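Local coordinates for sensor protein (Vibrio cholerae, PDB 3BY9) that probably senses C4-dicarboxylates such as succinate through this extracytoplasmic sensor domain of a membrane histidine kinase, whose remaining parts probably phosphorylate a histidine using ATP, at residues L27-S38 with R128-V136; P105-G113 with E141-K149. All coordinates share one frame; numbering follows the deposited sequence.

Contact 1 of 2, residues L27-S38 with R128-V136; sequences LDKYAHIPHLIS and RGYYYAYPV. With CA (calcium ion), chain C.
Three tyrosines of strand 128-136, Tyr130, Tyr132 and Tyr134, turn the same side of the sheet to residues 27-38. Aromatic contacts dominate. Ala31 lies on the Tyr132 ring, its CA 3.5 Å from the ring centroid and only 3° off the normal. Its CB leans out over CE1 and CZ. Leu27 meets the far end of this tyrosine, with its CB 3.3 Å from Tyr132 OH. The CD2 branch of Leu27 also sits over a face of Tyr130, near the rim. His35 and Tyr134 form an offset stack, centroids 4.4 Å apart and planes at 23°. Both side chains have CG anti to the backbone N, and they run side by side in the same direction. Pro135 CD covers the other face of Tyr134.

The sheet belongs to a PAS-like sensor fold, and helix 33-38 crosses strand 128-136 at a shallow angle. Aliphatic packing fills the join: Pro34 CB touches Tyr134 CB at 3.6 Å, and Pro34 CG packs on Tyr132 CB and lies close to Tyr132 O.

Polar links are few. Within residues 27-38, Ser38 OG donates to His35 O (2.9 Å), which also accepts from Ser38 N on the same face of its plane. A water that donates to both Ser38 OG and Pro135 O bridges to the strand. On the outer side of the helix, Leu36 O binds a calcium ion at 2.4 Å, together with Asp40.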
# COMPACT_ATOMS: atom_id res chain seq x y z
N LEU A 27 5.76 -3.41 -8.63
CA LEU A 27 4.36 -3.83 -8.47
C LEU A 27 3.92 -4.82 -9.60
O LEU A 27 3.10 -5.71 -9.38
CB LEU A 27 3.45 -2.59 -8.51
CG LEU A 27 3.62 -1.66 -7.31
CD1 LEU A 27 2.80 -0.37 -7.59
CD2 LEU A 27 3.13 -2.34 -6.04
N ASP A 28 4.51 -4.68 -10.78
CA ASP A 28 4.14 -5.54 -11.94
C ASP A 28 4.44 -7.01 -11.68
O ASP A 28 3.90 -7.89 -12.38
CB ASP A 28 4.90 -5.08 -13.21
CG ASP A 28 4.43 -5.78 -14.47
OD1 ASP A 28 3.24 -5.63 -14.81
OD2 ASP A 28 5.26 -6.49 -15.11
N LYS A 29 5.31 -7.30 -10.72
CA LYS A 29 5.62 -8.69 -10.42
C LYS A 29 4.52 -9.35 -9.59
O LYS A 29 4.49 -10.58 -9.45
CB LYS A 29 6.90 -8.79 -9.61
CG LYS A 29 8.14 -8.27 -10.38
CD LYS A 29 9.33 -8.15 -9.45
CE LYS A 29 10.53 -7.61 -10.19
NZ LYS A 29 11.64 -7.30 -9.26
N TYR A 30 3.61 -8.54 -9.07
CA TYR A 30 2.56 -9.08 -8.18
C TYR A 30 1.13 -8.82 -8.66
O TYR A 30 0.19 -9.55 -8.33
CB TYR A 30 2.69 -8.40 -6.79
CG TYR A 30 4.00 -8.69 -6.13
CD1 TYR A 30 4.16 -9.79 -5.33
CD2 TYR A 30 5.13 -7.89 -6.37
CE1 TYR A 30 5.39 -10.13 -4.77
CE2 TYR A 30 6.36 -8.20 -5.81
CZ TYR A 30 6.49 -9.32 -5.02
OH TYR A 30 7.73 -9.66 -4.46
N ALA A 31 0.97 -7.77 -9.44
CA ALA A 31 -0.38 -7.32 -9.78
C ALA A 31 -1.29 -8.33 -10.49
O ALA A 31 -2.49 -8.27 -10.32
CB ALA A 31 -0.29 -6.05 -10.67
N HIS A 32 -0.69 -9.20 -11.28
CA HIS A 32 -1.46 -10.14 -12.09
C HIS A 32 -1.59 -11.48 -11.39
O HIS A 32 -2.25 -12.36 -11.93
CB HIS A 32 -0.72 -10.41 -13.42
CG HIS A 32 0.70 -10.89 -13.24
ND1 HIS A 32 1.65 -10.16 -12.56
CD2 HIS A 32 1.32 -12.03 -13.64
CE1 HIS A 32 2.80 -10.82 -12.55
NE2 HIS A 32 2.63 -11.96 -13.20
N ILE A 33 -0.98 -11.62 -10.22
CA ILE A 33 -1.01 -12.96 -9.60
C ILE A 33 -2.39 -13.38 -9.10
O ILE A 33 -2.76 -14.55 -9.26
CB ILE A 33 0.06 -13.08 -8.47
CG1 ILE A 33 1.49 -12.78 -9.03
CG2 ILE A 33 -0.00 -14.49 -7.85
CD1 ILE A 33 1.93 -13.76 -10.18
N PRO A 34 -3.17 -12.48 -8.50
CA PRO A 34 -4.49 -12.92 -8.04
C PRO A 34 -5.31 -13.46 -9.22
O PRO A 34 -5.91 -14.52 -9.11
CB PRO A 34 -5.09 -11.65 -7.44
CG PRO A 34 -3.85 -10.98 -6.82
CD PRO A 34 -2.79 -11.16 -7.91
N HIS A 35 -5.30 -12.77 -10.36
CA HIS A 35 -6.10 -13.27 -11.50
C HIS A 35 -5.52 -14.64 -11.92
O HIS A 35 -6.26 -15.60 -12.13
CB HIS A 35 -6.04 -12.28 -12.67
CG HIS A 35 -6.86 -12.70 -13.87
ND1 HIS A 35 -6.63 -12.21 -15.13
CD2 HIS A 35 -7.93 -13.54 -13.98
CE1 HIS A 35 -7.53 -12.72 -15.97
NE2 HIS A 35 -8.33 -13.52 -15.29
N LEU A 36 -4.18 -14.75 -11.98
CA LEU A 36 -3.52 -15.97 -12.42
C LEU A 36 -3.98 -17.21 -11.66
O LEU A 36 -4.26 -18.24 -12.30
CB LEU A 36 -1.98 -15.82 -12.27
CG LEU A 36 -1.17 -17.12 -12.36
CD1 LEU A 36 -1.30 -17.69 -13.76
CD2 LEU A 36 0.30 -16.88 -12.06
N ILE A 37 -4.11 -17.10 -10.34
CA ILE A 37 -4.47 -18.28 -9.57
C ILE A 37 -5.92 -18.35 -9.18
O ILE A 37 -6.37 -19.39 -8.67
CB ILE A 37 -3.63 -18.43 -8.26
CG1 ILE A 37 -3.85 -17.24 -7.30
CG2 ILE A 37 -2.11 -18.47 -8.61
CD1 ILE A 37 -3.18 -17.43 -5.91
N SER A 38 -6.66 -17.29 -9.47
CA SER A 38 -8.03 -17.20 -8.98
C SER A 38 -8.95 -18.35 -9.28
O SER A 38 -9.74 -18.77 -8.41
CB SER A 38 -8.68 -15.89 -9.46
OG SER A 38 -8.84 -15.87 -10.87
N ARG A 128 2.94 -3.03 7.07
CA ARG A 128 2.32 -2.37 5.91
C ARG A 128 2.40 -3.30 4.68
O ARG A 128 3.30 -4.12 4.56
CB ARG A 128 3.11 -1.10 5.52
CG ARG A 128 3.02 0.07 6.52
CD ARG A 128 3.98 1.19 6.09
NE ARG A 128 5.37 0.74 6.27
CZ ARG A 128 6.40 1.19 5.56
NH1 ARG A 128 6.24 2.11 4.62
NH2 ARG A 128 7.62 0.66 5.75
N GLY A 129 1.47 -3.11 3.75
CA GLY A 129 1.52 -3.87 2.53
C GLY A 129 0.77 -3.18 1.40
O GLY A 129 0.02 -2.21 1.62
N TYR A 130 1.04 -3.66 0.19
CA TYR A 130 0.27 -3.21 -0.96
C TYR A 130 -0.53 -4.51 -1.28
O TYR A 130 0.06 -5.58 -1.44
CB TYR A 130 1.17 -2.88 -2.14
CG TYR A 130 0.42 -2.04 -3.14
CD1 TYR A 130 0.29 -0.68 -2.96
CD2 TYR A 130 -0.26 -2.65 -4.19
CE1 TYR A 130 -0.52 0.10 -3.79
CE2 TYR A 130 -1.06 -1.90 -5.04
CZ TYR A 130 -1.20 -0.54 -4.84
OH TYR A 130 -2.07 0.18 -5.65
N TYR A 131 -1.84 -4.36 -1.46
CA TYR A 131 -2.70 -5.51 -1.67
C TYR A 131 -3.34 -5.54 -3.03
O TYR A 131 -3.84 -4.50 -3.49
CB TYR A 131 -3.86 -5.48 -0.63
CG TYR A 131 -3.43 -5.50 0.83
CD1 TYR A 131 -3.61 -6.63 1.61
CD2 TYR A 131 -2.92 -4.35 1.45
CE1 TYR A 131 -3.29 -6.64 2.99
CE2 TYR A 131 -2.60 -4.36 2.82
CZ TYR A 131 -2.79 -5.48 3.56
OH TYR A 131 -2.45 -5.50 4.90
N TYR A 132 -3.30 -6.72 -3.69
CA TYR A 132 -4.02 -6.89 -4.96
C TYR A 132 -5.08 -7.97 -4.71
O TYR A 132 -4.77 -9.03 -4.13
CB TYR A 132 -3.08 -7.39 -6.05
CG TYR A 132 -2.19 -6.28 -6.59
CD1 TYR A 132 -2.73 -5.32 -7.45
CD2 TYR A 132 -0.87 -6.21 -6.24
CE1 TYR A 132 -1.92 -4.29 -7.97
CE2 TYR A 132 -0.04 -5.21 -6.74
CZ TYR A 132 -0.56 -4.28 -7.59
OH TYR A 132 0.28 -3.33 -8.12
N ALA A 133 -6.31 -7.75 -5.18
CA ALA A 133 -7.37 -8.73 -4.93
C ALA A 133 -8.14 -8.99 -6.22
O ALA A 133 -8.16 -8.14 -7.15
CB ALA A 133 -8.32 -8.20 -3.84
N TYR A 134 -8.73 -10.17 -6.31
CA TYR A 134 -9.45 -10.52 -7.54
C TYR A 134 -10.55 -11.50 -7.17
O TYR A 134 -10.38 -12.34 -6.31
CB TYR A 134 -8.46 -11.21 -8.51
CG TYR A 134 -8.91 -11.16 -9.95
CD1 TYR A 134 -8.58 -10.07 -10.76
CD2 TYR A 134 -9.67 -12.19 -10.49
CE1 TYR A 134 -9.02 -10.02 -12.08
CE2 TYR A 134 -10.10 -12.14 -11.82
CZ TYR A 134 -9.77 -11.04 -12.61
OH TYR A 134 -10.24 -10.96 -13.94
N PRO A 135 -11.72 -11.39 -7.83
CA PRO A 135 -12.81 -12.32 -7.50
C PRO A 135 -12.54 -13.76 -8.00
O PRO A 135 -11.97 -13.94 -9.08
CB PRO A 135 -14.02 -11.71 -8.26
CG PRO A 135 -13.35 -11.09 -9.50
CD PRO A 135 -12.12 -10.40 -8.86
N VAL A 136 -12.96 -14.76 -7.20
CA VAL A 136 -12.86 -16.15 -7.66
C VAL A 136 -14.23 -16.45 -8.26
O VAL A 136 -15.23 -16.37 -7.55
CB VAL A 136 -12.59 -17.11 -6.52
CG1 VAL A 136 -12.59 -18.59 -7.06
CG2 VAL A 136 -11.19 -16.79 -5.90
CA CA C . -5.52 -20.02 -13.23
O HOH W 1 -7.09 -18.16 -12.87
O HOH W 2 -11.73 -15.57 -11.26
O HOH W 3 -3.45 -21.23 -13.93

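Contact 2 of 2, residues P105-G113 with E141-K149; sequences PYFYLSIAG and EILGVIVVK. With SIN (succinic acid), chain E.
Val145 packs beneath the end of helix 105-110 and is the tight centre of this contact. Its CG2 branch meets Phe107, Ser110 and Ile111. Phe107 CE1 approaches Val145 CG2 at 3.8 Å, the Ile111 backbone N lies close by, and Ile111 CD1 reaches it from the side of Gly144. Ser110 CB lies near both methyls of Val145. The torsions of Ile111 explain its reach: CG1 is anti to the backbone N (chi1 -163°), and the turn at chi2 (72°) brings CD1 between Val145 and Ile142. Ile111 CB in turn lies over a face of the Phe107 ring, toward its rim. Further along the strand, Val147 sets CG1 over one face of the Tyr106 ring, while Val147 CG2 lies beside the rim, 3.8 Å from Tyr106 CE1.

The other end has fewer contacts and is nearer solvent: Ala112 is exposed, and Ile142 and Gly113 are partly so. Here the chain leaves the helix through a type I turn from Ser110 to Gly113, and Gly113 has a positive phi (97°). Ile142 is the strand residue that meets this turn. Its CD1 touches Ile111 O and comes within 3.5 Å of Gly113 CA, a tight point in this more exposed margin. Ala112 turns its methyl away from the strand.

The side-chain contacts between the two segments are apolar; the polar chemistry lies at the ligand end. Tyr106 OH donates a very short bond, 2.5 Å, to succinate O3, which lies at the edge of the ring. The extended chain lets Lys149 NZ donate a hydrogen bond of 2.8 Å to succinate O1, on the other carboxylate. Arg104, Ser123, Thr124, Ser125 and Tyr131 complete the site. Gripping a carboxylate at each end suits a C4-dicarboxylate, and the positive Lys149 and Arg104 would probably help to offset its two negative charges.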
# COMPACT_ATOMS: atom_id res chain seq x y z
N PRO A 105 -11.46 -2.42 2.01
CA PRO A 105 -11.90 -2.07 0.65
C PRO A 105 -11.51 -3.10 -0.40
O PRO A 105 -12.25 -3.33 -1.34
CB PRO A 105 -11.19 -0.75 0.39
CG PRO A 105 -11.26 -0.08 1.76
CD PRO A 105 -10.87 -1.24 2.71
N TYR A 106 -10.33 -3.73 -0.28
CA TYR A 106 -9.99 -4.69 -1.33
C TYR A 106 -10.97 -5.86 -1.36
O TYR A 106 -11.19 -6.42 -2.45
CB TYR A 106 -8.52 -5.14 -1.22
CG TYR A 106 -8.16 -5.86 0.07
CD1 TYR A 106 -8.57 -7.19 0.31
CD2 TYR A 106 -7.38 -5.23 1.06
CE1 TYR A 106 -8.21 -7.88 1.50
CE2 TYR A 106 -7.03 -5.91 2.24
CZ TYR A 106 -7.45 -7.23 2.45
OH TYR A 106 -7.14 -7.89 3.64
N PHE A 107 -11.59 -6.22 -0.24
CA PHE A 107 -12.51 -7.33 -0.30
C PHE A 107 -13.88 -6.76 -0.82
O PHE A 107 -14.52 -7.34 -1.69
CB PHE A 107 -12.74 -7.93 1.11
CG PHE A 107 -13.81 -9.00 1.11
CD1 PHE A 107 -13.49 -10.30 0.70
CD2 PHE A 107 -15.14 -8.67 1.38
CE1 PHE A 107 -14.45 -11.27 0.54
CE2 PHE A 107 -16.14 -9.63 1.21
CZ PHE A 107 -15.79 -10.95 0.79
N TYR A 108 -14.29 -5.64 -0.24
CA TYR A 108 -15.58 -5.02 -0.63
C TYR A 108 -15.64 -4.80 -2.13
O TYR A 108 -16.68 -5.11 -2.79
CB TYR A 108 -15.69 -3.65 0.09
CG TYR A 108 -16.92 -2.83 -0.25
CD1 TYR A 108 -18.20 -3.25 0.13
CD2 TYR A 108 -16.79 -1.62 -0.90
CE1 TYR A 108 -19.33 -2.46 -0.13
CE2 TYR A 108 -17.90 -0.80 -1.17
CZ TYR A 108 -19.16 -1.23 -0.79
OH TYR A 108 -20.26 -0.42 -1.07
N LEU A 109 -14.55 -4.27 -2.69
CA LEU A 109 -14.56 -4.01 -4.14
C LEU A 109 -14.42 -5.27 -4.97
O LEU A 109 -15.09 -5.42 -6.00
CB LEU A 109 -13.45 -3.06 -4.54
CG LEU A 109 -13.50 -1.70 -3.78
CD1 LEU A 109 -12.24 -0.87 -4.08
CD2 LEU A 109 -14.79 -0.94 -4.16
N SER A 110 -13.60 -6.22 -4.53
CA SER A 110 -13.45 -7.39 -5.39
C SER A 110 -14.57 -8.42 -5.29
O SER A 110 -14.77 -9.21 -6.24
CB SER A 110 -12.09 -8.07 -5.13
OG SER A 110 -11.05 -7.26 -5.66
N ILE A 111 -15.31 -8.44 -4.18
CA ILE A 111 -16.38 -9.42 -4.09
C ILE A 111 -17.49 -8.94 -5.03
O ILE A 111 -18.40 -9.71 -5.37
CB ILE A 111 -16.88 -9.60 -2.62
CG1 ILE A 111 -17.70 -10.91 -2.51
CG2 ILE A 111 -17.66 -8.36 -2.10
CD1 ILE A 111 -16.85 -12.22 -2.60
N ALA A 112 -17.37 -7.70 -5.51
CA ALA A 112 -18.38 -7.16 -6.48
C ALA A 112 -17.93 -7.52 -7.92
O ALA A 112 -18.51 -7.06 -8.94
CB ALA A 112 -18.49 -5.65 -6.33
N GLY A 113 -16.86 -8.29 -8.03
CA GLY A 113 -16.44 -8.77 -9.34
C GLY A 113 -15.36 -8.05 -10.09
O GLY A 113 -15.15 -8.34 -11.26
N GLU A 141 -20.50 -17.59 -11.07
CA GLU A 141 -20.84 -17.04 -9.77
C GLU A 141 -19.58 -16.58 -9.04
O GLU A 141 -18.56 -17.26 -9.11
CB GLU A 141 -21.48 -18.12 -8.90
CG GLU A 141 -22.76 -18.69 -9.47
CD GLU A 141 -23.95 -18.41 -8.56
OE1 GLU A 141 -24.20 -17.21 -8.29
OE2 GLU A 141 -24.63 -19.37 -8.13
N ILE A 142 -19.69 -15.49 -8.29
CA ILE A 142 -18.52 -15.06 -7.50
C ILE A 142 -18.59 -15.86 -6.20
O ILE A 142 -19.54 -15.73 -5.43
CB ILE A 142 -18.58 -13.53 -7.21
CG1 ILE A 142 -18.43 -12.76 -8.54
CG2 ILE A 142 -17.41 -13.14 -6.25
CD1 ILE A 142 -18.72 -11.24 -8.43
N LEU A 143 -17.54 -16.64 -5.91
CA LEU A 143 -17.50 -17.48 -4.72
C LEU A 143 -16.59 -16.95 -3.61
O LEU A 143 -16.68 -17.43 -2.50
CB LEU A 143 -16.96 -18.86 -5.11
CG LEU A 143 -17.71 -19.66 -6.16
CD1 LEU A 143 -16.93 -21.03 -6.33
CD2 LEU A 143 -19.10 -19.93 -5.69
N GLY A 144 -15.75 -15.95 -3.91
CA GLY A 144 -14.83 -15.47 -2.88
C GLY A 144 -13.82 -14.53 -3.53
O GLY A 144 -13.99 -14.08 -4.66
N VAL A 145 -12.74 -14.25 -2.81
CA VAL A 145 -11.73 -13.31 -3.29
C VAL A 145 -10.36 -13.86 -2.94
O VAL A 145 -10.17 -14.38 -1.83
CB VAL A 145 -11.88 -11.94 -2.53
CG1 VAL A 145 -10.67 -10.99 -2.83
CG2 VAL A 145 -13.17 -11.22 -2.99
N ILE A 146 -9.42 -13.75 -3.88
CA ILE A 146 -8.02 -14.16 -3.61
C ILE A 146 -7.20 -12.85 -3.53
O ILE A 146 -7.42 -11.90 -4.31
CB ILE A 146 -7.53 -15.12 -4.73
CG1 ILE A 146 -6.05 -15.46 -4.51
CG2 ILE A 146 -7.63 -14.48 -6.10
CD1 ILE A 146 -5.76 -16.26 -3.24
N VAL A 147 -6.29 -12.80 -2.54
CA VAL A 147 -5.51 -11.58 -2.26
C VAL A 147 -4.04 -11.89 -2.18
O VAL A 147 -3.64 -12.93 -1.64
CB VAL A 147 -5.89 -11.01 -0.87
CG1 VAL A 147 -5.17 -9.66 -0.65
CG2 VAL A 147 -7.45 -10.79 -0.78
N VAL A 148 -3.23 -11.02 -2.76
CA VAL A 148 -1.77 -11.15 -2.60
C VAL A 148 -1.35 -9.83 -1.91
O VAL A 148 -1.71 -8.76 -2.37
CB VAL A 148 -1.11 -11.22 -3.98
CG1 VAL A 148 0.44 -11.01 -3.86
CG2 VAL A 148 -1.31 -12.64 -4.56
N LYS A 149 -0.57 -9.93 -0.82
CA LYS A 149 -0.06 -8.75 -0.12
C LYS A 149 1.45 -8.73 -0.31
O LYS A 149 2.13 -9.71 -0.05
CB LYS A 149 -0.38 -8.86 1.38
CG LYS A 149 0.20 -7.71 2.20
CD LYS A 149 -0.01 -8.00 3.71
CE LYS A 149 0.56 -6.81 4.55
NZ LYS A 149 0.41 -7.16 6.02
C1 SIN E . -2.77 -8.21 7.47
O1 SIN E . -2.28 -7.72 6.40
O2 SIN E . -2.13 -8.21 8.55
C2 SIN E . -4.19 -8.80 7.49
C3 SIN E . -5.02 -8.35 6.27
C4 SIN E . -5.49 -6.91 6.36
O3 SIN E . -6.16 -6.44 5.40
O4 SIN E . -5.16 -6.21 7.36

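In the fold
From the N terminus, the long helix 5-27 runs into the turn and short helix of residues 27-38. Contact 1 closes a loop of 89 residues from there to strand 128-138. Inside that loop lies helix 105-110, whose own partner, strand 141-150, comes after the loop has closed. Contact 2 spans a shorter loop of 27 residues, and the two cross because their segments alternate along the chain. Strands 128-138 and 141-150 are consecutive antiparallel neighbours in the five-stranded sheet, joined by backbone bonds between Val136 and both Leu143 and Gly144. Contact 1 thus ties the calcium-binding helical region to this sheet, and contact 2 ties the succinate-side helix to it.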